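PDB 3O9Z: lipopolysaccharide biosynthesis protein wbpB from Thermus thermophilus, which probably acts as an NAD-dependent sugar dehydrogenase in the biosynthesis of 2,3-diacetamido-2,3-dideoxy-D-mannuronic acid, and binds NAD together with 2-oxoglutarate. Local coordinates for residues L84-I89 / P109-R114; E117-A120 / R125-T128; G214-E219 / V223-S228; T245-A250 / E260-L265. All blocks are in the same frame, centred on the assembly; numbering follows the deposited sequence.

How the interactions relate
Along the chain the four contacts follow one another without overlap. Interactions 1 and 2 lie in the NAD-binding Rossmann fold, share helix 109-122 and touch through I89 and V126; their centres are 9 Å apart. Interactions 3 and 4 both belong to the six-stranded mixed sheet of the C-terminal half, where strands 211-218 and 221-228 form a hairpin and strand 245-251 runs on the far side of strand 152-160; their centres are 18 Å apart. Between the two pairs the centres are 26 to 29 Å apart. Interaction 1 holds residues that bind NAD, whereas interaction 4 grips 2-oxoglutarate, so the ligand sites draw on both halves of the chain.

Interaction 1: L84-I89 / P109-R114; sequences LHYPQI and PEEIAR. With NAD (nicotinamide-adenine-dinucleotide), chain E.
Y86 swings its ring toward E111 because CG stands anti to the backbone N (chi1 171°), while E111, with CG beside its own backbone N, runs extended across one face of that ring. The methylenes of the glutamate do the touching: E111 CG is 3.7 Å from the ring centroid of Y86, close to the ring normal, which makes a CH-pi contact. E111 CB lies over the same face, 3.4 Å from Y86 CD1. The carboxylate plane is tilted only 22° from that of the ring, with OE2 3.6 Å from Y86 CB. Glutamate suits this place because its aliphatic part packs on the ring while OE1 accepts a hydrogen bond from W108 N. At the far end, Y86 OH passes 3.4 Å from R114 CB. These contacts join helices 85-94 and 109-122 in the Rossmann fold.

The first of these helices also serves the cofactor. H85 NE2 lies 2.9 Å from NAD O3D, near the plane of the imidazole, and is also hydrogen-bonded to S80 O, as ND1 is to P104 O. Q88 NE2 lies 3.1 Å from NAD N1A and bonds E57 of a second subunit. With no hydrogen bond or salt bridge across it, the helix pairing rests on apolar and CH-pi packing, and Y86 OH and E111 OE1 find their hydrogen bonds in R90 and W108.

Interaction 2: E117-A120 / R125-T128; sequences ELEA and RVYT
One carboxylate oxygen, OE2 of E119, near the end of helix 109-122, gathers R125 and V126 from the start of the strand that follows. It accepts from the backbone N of V126 at 2.9 Å on its anti lone pair, the one turned away from the other oxygen. R125 NE donates to it as well, at 3.1 Å, and this second bond is part of a salt bridge. The oxygen lies in the guanidinium plane, yet the arginine comes from above the carboxylate plane, and the two flat groups stand nearly perpendicular at 85°. A water adds a third donor, 2.7 Å from E119 OE2; it also gives a hydrogen to V126 O and accepts one from R125 NH1. Alongside these bonds, V126 CG2 packs 3.9 Å from E119 CG.

The helix and strand 126-128 are the last two elements of a beta-alpha-beta unit that starts with strand 98-101, and E119 ties the helix to the beginning of the returning strand in this Rossmann fold. Glutamate suits the place because its chain, extended beyond CG, carries an acceptor as far as the strand backbone. Arginine does so because it can curl: bends at chi2 (-62°) and chi3 (-54°) bring NE back to the carboxylate.

Farther out, N98 OD1 holds the backbone N of R125, and backbone hydrogen bonds of R125 and Y127 to A99 join this strand to strand 98-101. The beta-branched, apolar V126 suits the buried side, where it packs on I89 and L93 of helix 85-94 and on L281 of helix 281-294.

Interaction 3: G214-E219 / V223-S228; sequences GYLELE and VRWFLS
W225 folds back across G214 in the beta hairpin of strands 211-218 and 221-228, part of the mixed sheet of the C-terminal alpha/beta domain. From CB, its chi1 of 58° places CG between the backbone N and the carbonyl carbon, and this turns the indole over the neighbouring strand. CG and CD1 come first, over the G214 carbonyl, with CD1 3.5 Å from G214 C. NE1 then reaches the start of the next residue, 3.3 Å from Y215 N; both are donors, so they are close without bonding. At the bond shared by the two rings, CD2 and CE2 are each 3.5 Å from G214 N. G214 CA sits 3.8 Å from the centroid of the five-membered ring in a CH-pi contact. G214 N lies over the middle of the indole, and W225 CH2 at the tip is still 3.8 Å from it. Glycine suits this position since, with no side chain, it leaves the backbone bare for the indole to lie on. Beyond the segments, F189 meets the tryptophan edge-to-face.

G214 and W225 are also a hydrogen-bonded antiparallel pair, as are L216 and V223, while Y215 and R224 between them form a non-hydrogen-bonded pair. L216 and V223 share the face of W225; L216 CG packs on the indole, the side chains crossing at about a right angle, and L218 CD1 meets V223 CG2. On the opposite face R224 CG meets the edge of the Y215 ring, and the arginine NH2 bonds R307 O. Between the strands, Y215 CA lies 3.2 Å from V223 O in a CA-H...O contact.

Interaction 4: T245-A250 / E260-L265; sequences TYRSIA and EGFTDL. With AKG (2-oxoglutaric acid), chain F.
The guanidinium of R247 lies flat on the ring of F262, their planes only 13° apart and their centres 4.0 Å from each other. This is both a stack and a cation-pi interaction, since R247 CZ stands above the ring face rather than beside its rim. The closest approach, however, is off centre, R247 NH2 being 3.7 Å from F262 CD2. The two side chains as a whole cross at about a right angle: the arginine reaches out from strand 245-251, extended from CG to NE, and the phenylalanine rises from the loop before helix 266-274, where CG anti to the backbone N (chi1 -173°) carries its ring toward the guanidinium.

Stacking uses the flat face of the guanidinium and leaves its edge for the ligand. R247 NE donates to 2-oxoglutarate O4 at 2.9 Å, and R247 NH2 donates to O3 at 3.0 Å, with a further weak bond to O4. Arginine suits the place because it presents two N-H groups side by side to the carboxylate, and phenylalanine because its electron-rich ring face can back the cation. F262 CZ also comes 3.4 Å from 2-oxoglutarate O4. S259 OG accepts from R247 NH1, and H187 meets F262 edge-to-face. Y158, R162, K103, H187 and T160 are also hydrogen-bonded to the ligand, making this a 2-oxoglutarate pocket in which a bidentate arginine-carboxylate pair is backed by an aromatic ring, with NAD also touching F262.

Interaction 1: L84-I89 / P109-R114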
# COMPACT_ATOMS: atom_id res chain seq x y z
N LEU A 84 0.84 -2.05 -16.11
CA LEU A 84 2.16 -2.59 -15.82
C LEU A 84 2.57 -3.65 -16.82
O LEU A 84 3.72 -4.13 -16.80
CB LEU A 84 2.16 -3.22 -14.41
CG LEU A 84 2.26 -2.12 -13.36
CD1 LEU A 84 1.68 -2.67 -12.02
CD2 LEU A 84 3.75 -1.73 -13.16
N HIS A 85 1.68 -4.07 -17.74
CA HIS A 85 2.09 -5.09 -18.68
C HIS A 85 3.27 -4.60 -19.55
O HIS A 85 4.27 -5.33 -19.64
CB HIS A 85 0.92 -5.55 -19.56
CG HIS A 85 -0.18 -6.27 -18.82
ND1 HIS A 85 -1.32 -6.71 -19.45
CD2 HIS A 85 -0.35 -6.52 -17.49
CE1 HIS A 85 -2.13 -7.26 -18.55
NE2 HIS A 85 -1.56 -7.17 -17.36
N TYR A 86 3.13 -3.41 -20.13
CA TYR A 86 4.21 -2.90 -21.02
C TYR A 86 5.56 -2.87 -20.26
O TYR A 86 6.52 -3.48 -20.79
CB TYR A 86 3.83 -1.51 -21.57
CG TYR A 86 4.98 -0.85 -22.31
CD1 TYR A 86 5.39 -1.39 -23.51
CD2 TYR A 86 5.55 0.31 -21.83
CE1 TYR A 86 6.44 -0.78 -24.22
CE2 TYR A 86 6.60 0.94 -22.54
CZ TYR A 86 6.97 0.37 -23.74
OH TYR A 86 7.99 0.98 -24.50
N PRO A 87 5.65 -2.17 -19.09
CA PRO A 87 7.00 -2.08 -18.49
C PRO A 87 7.49 -3.41 -17.96
O PRO A 87 8.72 -3.57 -17.81
CB PRO A 87 6.88 -0.99 -17.43
CG PRO A 87 5.37 -1.04 -17.08
CD PRO A 87 4.71 -1.23 -18.45
N GLN A 88 6.60 -4.35 -17.58
CA GLN A 88 7.01 -5.68 -17.17
C GLN A 88 7.47 -6.58 -18.31
O GLN A 88 8.34 -7.42 -18.16
CB GLN A 88 6.00 -6.42 -16.24
CG GLN A 88 5.82 -5.66 -14.94
CD GLN A 88 4.99 -6.39 -13.93
OE1 GLN A 88 4.12 -7.19 -14.26
NE2 GLN A 88 5.33 -6.13 -12.67
N ILE A 89 6.84 -6.38 -19.47
CA ILE A 89 7.35 -7.00 -20.69
C ILE A 89 8.71 -6.35 -21.04
O ILE A 89 9.62 -7.12 -21.34
CB ILE A 89 6.36 -6.77 -21.84
CG1 ILE A 89 5.06 -7.57 -21.64
CG2 ILE A 89 7.05 -7.15 -23.16
CD1 ILE A 89 3.88 -6.94 -22.44
N PRO A 109 -1.16 1.35 -28.85
CA PRO A 109 -0.38 1.02 -30.05
C PRO A 109 1.09 1.49 -30.02
O PRO A 109 1.89 0.74 -30.54
CB PRO A 109 -1.14 1.75 -31.18
CG PRO A 109 -2.60 1.78 -30.65
CD PRO A 109 -2.42 2.06 -29.15
N GLU A 110 1.40 2.62 -29.39
CA GLU A 110 2.81 3.08 -29.33
C GLU A 110 3.63 2.05 -28.54
O GLU A 110 4.79 1.77 -28.86
CB GLU A 110 2.88 4.43 -28.65
CG GLU A 110 4.27 5.05 -28.50
CD GLU A 110 4.21 6.37 -27.77
OE1 GLU A 110 5.23 6.79 -27.19
OE2 GLU A 110 3.12 6.98 -27.77
N GLU A 111 3.02 1.39 -27.55
CA GLU A 111 3.71 0.38 -26.76
C GLU A 111 3.95 -0.88 -27.60
O GLU A 111 5.02 -1.49 -27.55
CB GLU A 111 2.93 0.05 -25.45
CG GLU A 111 2.90 1.25 -24.53
CD GLU A 111 1.94 1.08 -23.36
OE1 GLU A 111 0.94 0.36 -23.54
OE2 GLU A 111 2.25 1.61 -22.27
N ILE A 112 2.97 -1.30 -28.41
CA ILE A 112 3.14 -2.40 -29.35
C ILE A 112 4.34 -2.06 -30.28
O ILE A 112 5.18 -2.97 -30.44
CB ILE A 112 1.86 -2.63 -30.22
CG1 ILE A 112 0.71 -3.20 -29.37
CG2 ILE A 112 2.19 -3.53 -31.39
CD1 ILE A 112 0.85 -4.63 -28.94
N ALA A 113 4.40 -0.83 -30.79
CA ALA A 113 5.47 -0.45 -31.74
C ALA A 113 6.84 -0.49 -31.06
O ALA A 113 7.82 -0.98 -31.65
CB ALA A 113 5.19 0.91 -32.32
N ARG A 114 6.93 -0.02 -29.82
CA ARG A 114 8.20 -0.01 -29.13
C ARG A 114 8.59 -1.43 -28.79
O ARG A 114 9.78 -1.81 -28.88
CB ARG A 114 8.15 0.87 -27.87
CG ARG A 114 7.86 2.35 -28.01
CD ARG A 114 9.01 3.16 -28.60
NE ARG A 114 8.50 4.38 -29.24
CZ ARG A 114 9.25 5.36 -29.73
NH1 ARG A 114 10.58 5.28 -29.66
NH2 ARG A 114 8.68 6.42 -30.28
PA NAD E . -6.25 -8.45 -9.20
O1A NAD E . -7.00 -9.54 -8.54
O2A NAD E . -6.45 -6.97 -8.83
O5B NAD E . -4.76 -8.90 -8.95
C5B NAD E . -3.79 -7.99 -9.40
C4B NAD E . -2.45 -8.33 -8.70
O4B NAD E . -1.36 -7.56 -9.26
C3B NAD E . -2.55 -7.89 -7.21
O3B NAD E . -2.26 -8.98 -6.31
C2B NAD E . -1.57 -6.71 -7.09
O2B NAD E . -0.94 -6.58 -5.80
C1B NAD E . -0.53 -7.19 -8.15
N9A NAD E . 0.35 -6.07 -8.56
C8A NAD E . 0.25 -4.71 -8.50
N7A NAD E . 1.36 -4.14 -8.96
C5A NAD E . 2.25 -5.14 -9.25
C6A NAD E . 3.61 -5.19 -9.75
N6A NAD E . 4.30 -4.03 -9.98
N1A NAD E . 4.06 -6.42 -9.91
C2A NAD E . 3.47 -7.59 -9.70
N3A NAD E . 2.21 -7.57 -9.20
C4A NAD E . 1.63 -6.38 -9.03
O3 NAD E . -6.49 -8.55 -10.78
PN NAD E . -6.72 -9.78 -11.72
O1N NAD E . -8.22 -9.91 -11.99
O2N NAD E . -5.96 -10.98 -11.22
O5D NAD E . -6.18 -9.25 -13.13
C5D NAD E . -4.80 -9.46 -13.32
C4D NAD E . -4.56 -9.37 -14.83
O4D NAD E . -5.20 -10.54 -15.39
C3D NAD E . -5.15 -8.14 -15.54
O3D NAD E . -4.27 -7.88 -16.68
C2D NAD E . -6.46 -8.71 -16.10
O2D NAD E . -6.88 -8.05 -17.28
C1D NAD E . -6.19 -10.19 -16.37
N1N NAD E . -7.39 -11.02 -16.28
C2N NAD E . -7.66 -11.88 -17.24
C3N NAD E . -8.75 -12.73 -17.26
C7N NAD E . -8.92 -13.56 -18.46
O7N NAD E . -7.95 -13.86 -19.20
N7N NAD E . -10.13 -14.07 -18.61
C4N NAD E . -9.61 -12.68 -16.16
C5N NAD E . -9.25 -11.83 -15.11
C6N NAD E . -8.13 -11.00 -15.16

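Interaction 2: E117-A120 / R125-T128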
# COMPACT_ATOMS: atom_id res chain seq x y z
N GLU A 117 10.33 -3.07 -31.62
CA GLU A 117 11.75 -2.66 -31.68
C GLU A 117 12.57 -3.47 -30.68
O GLU A 117 13.73 -3.83 -30.94
CB GLU A 117 11.88 -1.15 -31.39
CG GLU A 117 11.32 -0.31 -32.53
CD GLU A 117 11.35 1.19 -32.26
OE1 GLU A 117 11.89 1.61 -31.21
OE2 GLU A 117 10.86 1.94 -33.13
N LEU A 118 12.01 -3.70 -29.48
CA LEU A 118 12.81 -4.28 -28.42
C LEU A 118 12.92 -5.79 -28.62
O LEU A 118 13.90 -6.44 -28.23
CB LEU A 118 12.18 -3.90 -27.07
CG LEU A 118 12.46 -2.45 -26.67
CD1 LEU A 118 11.60 -1.98 -25.49
CD2 LEU A 118 13.95 -2.32 -26.37
N GLU A 119 11.94 -6.38 -29.29
CA GLU A 119 12.03 -7.80 -29.67
C GLU A 119 13.22 -7.93 -30.66
O GLU A 119 13.96 -8.90 -30.57
CB GLU A 119 10.77 -8.21 -30.45
CG GLU A 119 9.57 -8.67 -29.59
CD GLU A 119 8.51 -9.41 -30.41
OE1 GLU A 119 8.44 -9.25 -31.66
OE2 GLU A 119 7.77 -10.22 -29.81
N ALA A 120 13.36 -6.99 -31.59
CA ALA A 120 14.50 -6.97 -32.53
C ALA A 120 15.84 -6.75 -31.86
O ALA A 120 16.86 -7.35 -32.24
CB ALA A 120 14.27 -5.94 -33.61
N ARG A 125 10.75 -12.74 -27.54
CA ARG A 125 9.36 -12.61 -28.02
C ARG A 125 8.36 -12.28 -26.91
O ARG A 125 8.49 -12.75 -25.77
CB ARG A 125 8.92 -13.89 -28.71
CG ARG A 125 9.71 -14.15 -30.04
CD ARG A 125 9.51 -13.07 -31.11
NE ARG A 125 8.10 -12.83 -31.42
CZ ARG A 125 7.31 -13.63 -32.13
NH1 ARG A 125 6.04 -13.28 -32.34
NH2 ARG A 125 7.78 -14.73 -32.69
N VAL A 126 7.32 -11.57 -27.33
CA VAL A 126 6.19 -11.17 -26.48
C VAL A 126 4.94 -11.90 -26.90
O VAL A 126 4.53 -11.74 -28.06
CB VAL A 126 5.97 -9.68 -26.61
CG1 VAL A 126 4.86 -9.24 -25.62
CG2 VAL A 126 7.30 -8.93 -26.37
N TYR A 127 4.31 -12.63 -25.98
CA TYR A 127 3.03 -13.29 -26.18
C TYR A 127 1.93 -12.95 -25.18
O TYR A 127 2.23 -12.32 -24.18
CB TYR A 127 3.20 -14.79 -26.19
CG TYR A 127 4.20 -15.23 -27.24
CD1 TYR A 127 3.83 -15.25 -28.56
CD2 TYR A 127 5.49 -15.59 -26.90
CE1 TYR A 127 4.72 -15.65 -29.55
CE2 TYR A 127 6.40 -16.02 -27.89
CZ TYR A 127 5.99 -16.04 -29.21
OH TYR A 127 6.85 -16.43 -30.22
N THR A 128 0.69 -13.26 -25.52
CA THR A 128 -0.44 -12.83 -24.68
C THR A 128 -1.50 -13.91 -24.51
O THR A 128 -1.65 -14.86 -25.28
CB THR A 128 -1.00 -11.47 -25.16
OG1 THR A 128 -1.91 -10.88 -24.21
CG2 THR A 128 -1.70 -11.66 -26.48
O HOH W 1 5.33 -11.30 -30.47

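Interaction 3: G214-E219 / V223-S228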
# COMPACT_ATOMS: atom_id res chain seq x y z
N GLY A 214 -21.59 0.17 -29.26
CA GLY A 214 -21.22 0.88 -30.48
C GLY A 214 -21.35 0.01 -31.71
O GLY A 214 -22.11 -0.96 -31.74
N TYR A 215 -20.61 0.39 -32.74
CA TYR A 215 -20.65 -0.27 -34.06
C TYR A 215 -19.25 -0.31 -34.63
O TYR A 215 -18.46 0.63 -34.42
CB TYR A 215 -21.56 0.56 -34.97
CG TYR A 215 -21.65 0.10 -36.42
CD1 TYR A 215 -22.47 -0.99 -36.74
CD2 TYR A 215 -20.89 0.71 -37.39
CE1 TYR A 215 -22.55 -1.43 -38.03
CE2 TYR A 215 -20.99 0.26 -38.73
CZ TYR A 215 -21.82 -0.80 -39.00
OH TYR A 215 -21.90 -1.18 -40.33
N LEU A 216 -18.90 -1.37 -35.34
CA LEU A 216 -17.66 -1.46 -36.08
C LEU A 216 -17.98 -1.84 -37.51
O LEU A 216 -18.79 -2.73 -37.73
CB LEU A 216 -16.73 -2.56 -35.57
CG LEU A 216 -16.46 -2.51 -34.06
CD1 LEU A 216 -15.93 -3.85 -33.54
CD2 LEU A 216 -15.38 -1.42 -33.86
N GLU A 217 -17.25 -1.27 -38.45
CA GLU A 217 -17.17 -1.86 -39.79
C GLU A 217 -15.80 -2.48 -39.93
O GLU A 217 -14.80 -1.75 -39.92
CB GLU A 217 -17.38 -0.77 -40.85
CG GLU A 217 -17.35 -1.38 -42.27
CD GLU A 217 -17.15 -0.36 -43.39
OE1 GLU A 217 -16.91 0.84 -43.12
OE2 GLU A 217 -17.21 -0.77 -44.56
N LEU A 218 -15.76 -3.81 -40.04
CA LEU A 218 -14.50 -4.54 -40.21
C LEU A 218 -14.40 -5.06 -41.64
O LEU A 218 -15.42 -5.11 -42.36
CB LEU A 218 -14.45 -5.74 -39.26
CG LEU A 218 -14.80 -5.39 -37.80
CD1 LEU A 218 -14.89 -6.65 -36.93
CD2 LEU A 218 -13.92 -4.29 -37.21
N GLU A 219 -13.20 -5.44 -42.04
CA GLU A 219 -13.03 -6.00 -43.39
C GLU A 219 -14.06 -7.09 -43.67
O GLU A 219 -14.66 -7.08 -44.77
CB GLU A 219 -11.63 -6.60 -43.51
CG GLU A 219 -10.57 -5.50 -43.60
CD GLU A 219 -9.17 -6.09 -43.60
OE1 GLU A 219 -8.74 -6.68 -42.58
OE2 GLU A 219 -8.49 -6.05 -44.65
N VAL A 223 -20.57 -4.93 -37.32
CA VAL A 223 -20.83 -5.47 -35.99
C VAL A 223 -21.51 -4.46 -35.10
O VAL A 223 -20.99 -3.35 -34.95
CB VAL A 223 -19.50 -5.88 -35.29
CG1 VAL A 223 -19.78 -6.63 -33.95
CG2 VAL A 223 -18.65 -6.75 -36.23
N ARG A 224 -22.65 -4.79 -34.51
CA ARG A 224 -23.25 -3.94 -33.46
C ARG A 224 -22.84 -4.62 -32.16
O ARG A 224 -23.06 -5.83 -32.01
CB ARG A 224 -24.76 -3.91 -33.60
CG ARG A 224 -25.19 -3.23 -34.91
CD ARG A 224 -26.69 -3.24 -35.05
NE ARG A 224 -27.21 -4.55 -35.42
CZ ARG A 224 -28.48 -4.89 -35.26
NH1 ARG A 224 -28.92 -6.10 -35.66
NH2 ARG A 224 -29.29 -4.07 -34.61
N TRP A 225 -22.26 -3.87 -31.21
CA TRP A 225 -21.74 -4.47 -29.98
C TRP A 225 -22.27 -3.79 -28.73
O TRP A 225 -22.56 -2.60 -28.74
CB TRP A 225 -20.21 -4.56 -30.00
CG TRP A 225 -19.49 -3.23 -30.18
CD1 TRP A 225 -19.06 -2.67 -31.37
CD2 TRP A 225 -19.13 -2.32 -29.16
NE1 TRP A 225 -18.43 -1.47 -31.13
CE2 TRP A 225 -18.45 -1.24 -29.78
CE3 TRP A 225 -19.23 -2.34 -27.76
CZ2 TRP A 225 -17.93 -0.16 -29.08
CZ3 TRP A 225 -18.71 -1.24 -27.07
CH2 TRP A 225 -18.08 -0.17 -27.72
N PHE A 226 -22.39 -4.57 -27.66
CA PHE A 226 -22.83 -4.10 -26.37
C PHE A 226 -22.02 -4.82 -25.32
O PHE A 226 -21.91 -6.06 -25.38
CB PHE A 226 -24.32 -4.39 -26.20
CG PHE A 226 -24.88 -3.93 -24.89
CD1 PHE A 226 -25.53 -2.70 -24.81
CD2 PHE A 226 -24.77 -4.73 -23.75
CE1 PHE A 226 -26.05 -2.27 -23.61
CE2 PHE A 226 -25.29 -4.29 -22.53
CZ PHE A 226 -25.91 -3.03 -22.45
N LEU A 227 -21.45 -4.03 -24.41
CA LEU A 227 -20.61 -4.54 -23.32
C LEU A 227 -21.16 -4.00 -21.98
O LEU A 227 -21.36 -2.79 -21.84
CB LEU A 227 -19.20 -3.99 -23.57
CG LEU A 227 -18.26 -4.14 -22.38
CD1 LEU A 227 -17.99 -5.59 -22.00
CD2 LEU A 227 -16.96 -3.38 -22.76
N SER A 228 -21.35 -4.88 -20.99
CA SER A 228 -21.69 -4.37 -19.68
C SER A 228 -21.18 -5.28 -18.58
O SER A 228 -21.02 -6.51 -18.77
CB SER A 228 -23.20 -4.23 -19.51
OG SER A 228 -23.56 -3.62 -18.25

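Interaction 4: T245-A250 / E260-L265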
# COMPACT_ATOMS: atom_id res chain seq x y z
N THR A 245 -23.79 -13.84 -16.44
CA THR A 245 -23.00 -13.64 -17.64
C THR A 245 -23.82 -14.04 -18.86
O THR A 245 -24.68 -14.95 -18.83
CB THR A 245 -21.70 -14.45 -17.66
OG1 THR A 245 -22.00 -15.84 -17.80
CG2 THR A 245 -20.87 -14.19 -16.37
N TYR A 246 -23.49 -13.38 -19.96
CA TYR A 246 -24.07 -13.67 -21.26
C TYR A 246 -23.07 -13.17 -22.29
O TYR A 246 -22.89 -11.96 -22.45
CB TYR A 246 -25.43 -12.98 -21.42
CG TYR A 246 -26.06 -13.22 -22.78
CD1 TYR A 246 -26.43 -14.50 -23.16
CD2 TYR A 246 -26.26 -12.17 -23.67
CE1 TYR A 246 -26.99 -14.74 -24.41
CE2 TYR A 246 -26.85 -12.39 -24.92
CZ TYR A 246 -27.20 -13.68 -25.27
OH TYR A 246 -27.75 -13.89 -26.52
N ARG A 247 -22.42 -14.10 -22.98
CA ARG A 247 -21.37 -13.79 -23.95
C ARG A 247 -21.72 -14.43 -25.26
O ARG A 247 -21.63 -15.66 -25.40
CB ARG A 247 -19.98 -14.24 -23.47
CG ARG A 247 -19.53 -13.67 -22.12
CD ARG A 247 -18.16 -14.30 -21.78
NE ARG A 247 -17.69 -14.01 -20.43
CZ ARG A 247 -17.86 -14.82 -19.39
NH1 ARG A 247 -18.60 -15.92 -19.52
NH2 ARG A 247 -17.30 -14.52 -18.21
N SER A 248 -22.18 -13.60 -26.20
CA SER A 248 -22.88 -14.10 -27.38
C SER A 248 -22.33 -13.43 -28.63
O SER A 248 -22.17 -12.20 -28.68
CB SER A 248 -24.38 -13.79 -27.28
OG SER A 248 -25.01 -13.86 -28.54
N ILE A 249 -22.03 -14.23 -29.65
CA ILE A 249 -21.78 -13.70 -31.00
C ILE A 249 -22.84 -14.27 -31.93
O ILE A 249 -23.00 -15.51 -32.07
CB ILE A 249 -20.34 -13.91 -31.49
CG1 ILE A 249 -20.16 -13.28 -32.88
CG2 ILE A 249 -19.94 -15.39 -31.51
CD1 ILE A 249 -18.70 -13.18 -33.30
N ALA A 250 -23.61 -13.39 -32.56
CA ALA A 250 -24.68 -13.83 -33.49
C ALA A 250 -24.32 -13.41 -34.90
O ALA A 250 -24.18 -12.21 -35.17
CB ALA A 250 -26.04 -13.26 -33.08
N GLU A 260 -19.43 -21.14 -21.60
CA GLU A 260 -19.10 -22.41 -21.00
C GLU A 260 -17.65 -22.73 -21.30
O GLU A 260 -17.21 -22.65 -22.45
CB GLU A 260 -20.04 -23.48 -21.53
CG GLU A 260 -21.42 -23.38 -20.89
CD GLU A 260 -22.46 -24.26 -21.56
OE1 GLU A 260 -23.30 -24.83 -20.83
OE2 GLU A 260 -22.46 -24.36 -22.81
N GLY A 261 -16.88 -23.03 -20.25
CA GLY A 261 -15.44 -23.23 -20.40
C GLY A 261 -14.59 -21.97 -20.53
O GLY A 261 -13.38 -22.07 -20.66
N PHE A 262 -15.21 -20.79 -20.51
CA PHE A 262 -14.44 -19.54 -20.53
C PHE A 262 -13.29 -19.45 -19.51
O PHE A 262 -12.24 -18.88 -19.81
CB PHE A 262 -15.40 -18.35 -20.33
CG PHE A 262 -14.76 -16.99 -20.49
CD1 PHE A 262 -14.56 -16.44 -21.75
CD2 PHE A 262 -14.29 -16.25 -19.40
CE1 PHE A 262 -13.94 -15.20 -21.91
CE2 PHE A 262 -13.68 -15.01 -19.56
CZ PHE A 262 -13.53 -14.45 -20.81
N THR A 263 -13.52 -19.94 -18.30
CA THR A 263 -12.50 -19.90 -17.26
C THR A 263 -11.61 -21.14 -17.21
O THR A 263 -10.78 -21.28 -16.30
CB THR A 263 -13.15 -19.74 -15.89
OG1 THR A 263 -13.99 -20.88 -15.64
CG2 THR A 263 -14.01 -18.47 -15.88
N ASP A 264 -11.71 -21.99 -18.24
CA ASP A 264 -11.02 -23.29 -18.24
C ASP A 264 -10.07 -23.50 -19.41
O ASP A 264 -9.95 -24.65 -19.87
CB ASP A 264 -12.07 -24.39 -18.33
CG ASP A 264 -12.20 -25.17 -17.05
OD1 ASP A 264 -11.53 -26.22 -16.94
OD2 ASP A 264 -12.97 -24.72 -16.17
N LEU A 265 -9.46 -22.43 -19.92
CA LEU A 265 -8.56 -22.44 -21.11
C LEU A 265 -7.14 -21.86 -20.98
O LEU A 265 -6.39 -21.75 -21.96
CB LEU A 265 -9.24 -21.68 -22.26
CG LEU A 265 -10.55 -22.27 -22.74
CD1 LEU A 265 -11.46 -21.23 -23.43
CD2 LEU A 265 -10.27 -23.45 -23.66
C1 AKG F . -11.41 -9.76 -16.63
O1 AKG F . -12.20 -9.72 -15.65
O2 AKG F . -10.39 -9.05 -16.67
C2 AKG F . -11.55 -10.71 -17.71
O5 AKG F . -10.73 -10.69 -18.63
C3 AKG F . -12.71 -11.67 -17.74
C4 AKG F . -13.82 -11.05 -18.58
C5 AKG F . -15.11 -11.83 -18.55
O3 AKG F . -15.56 -12.22 -17.46
O4 AKG F . -15.70 -12.07 -19.61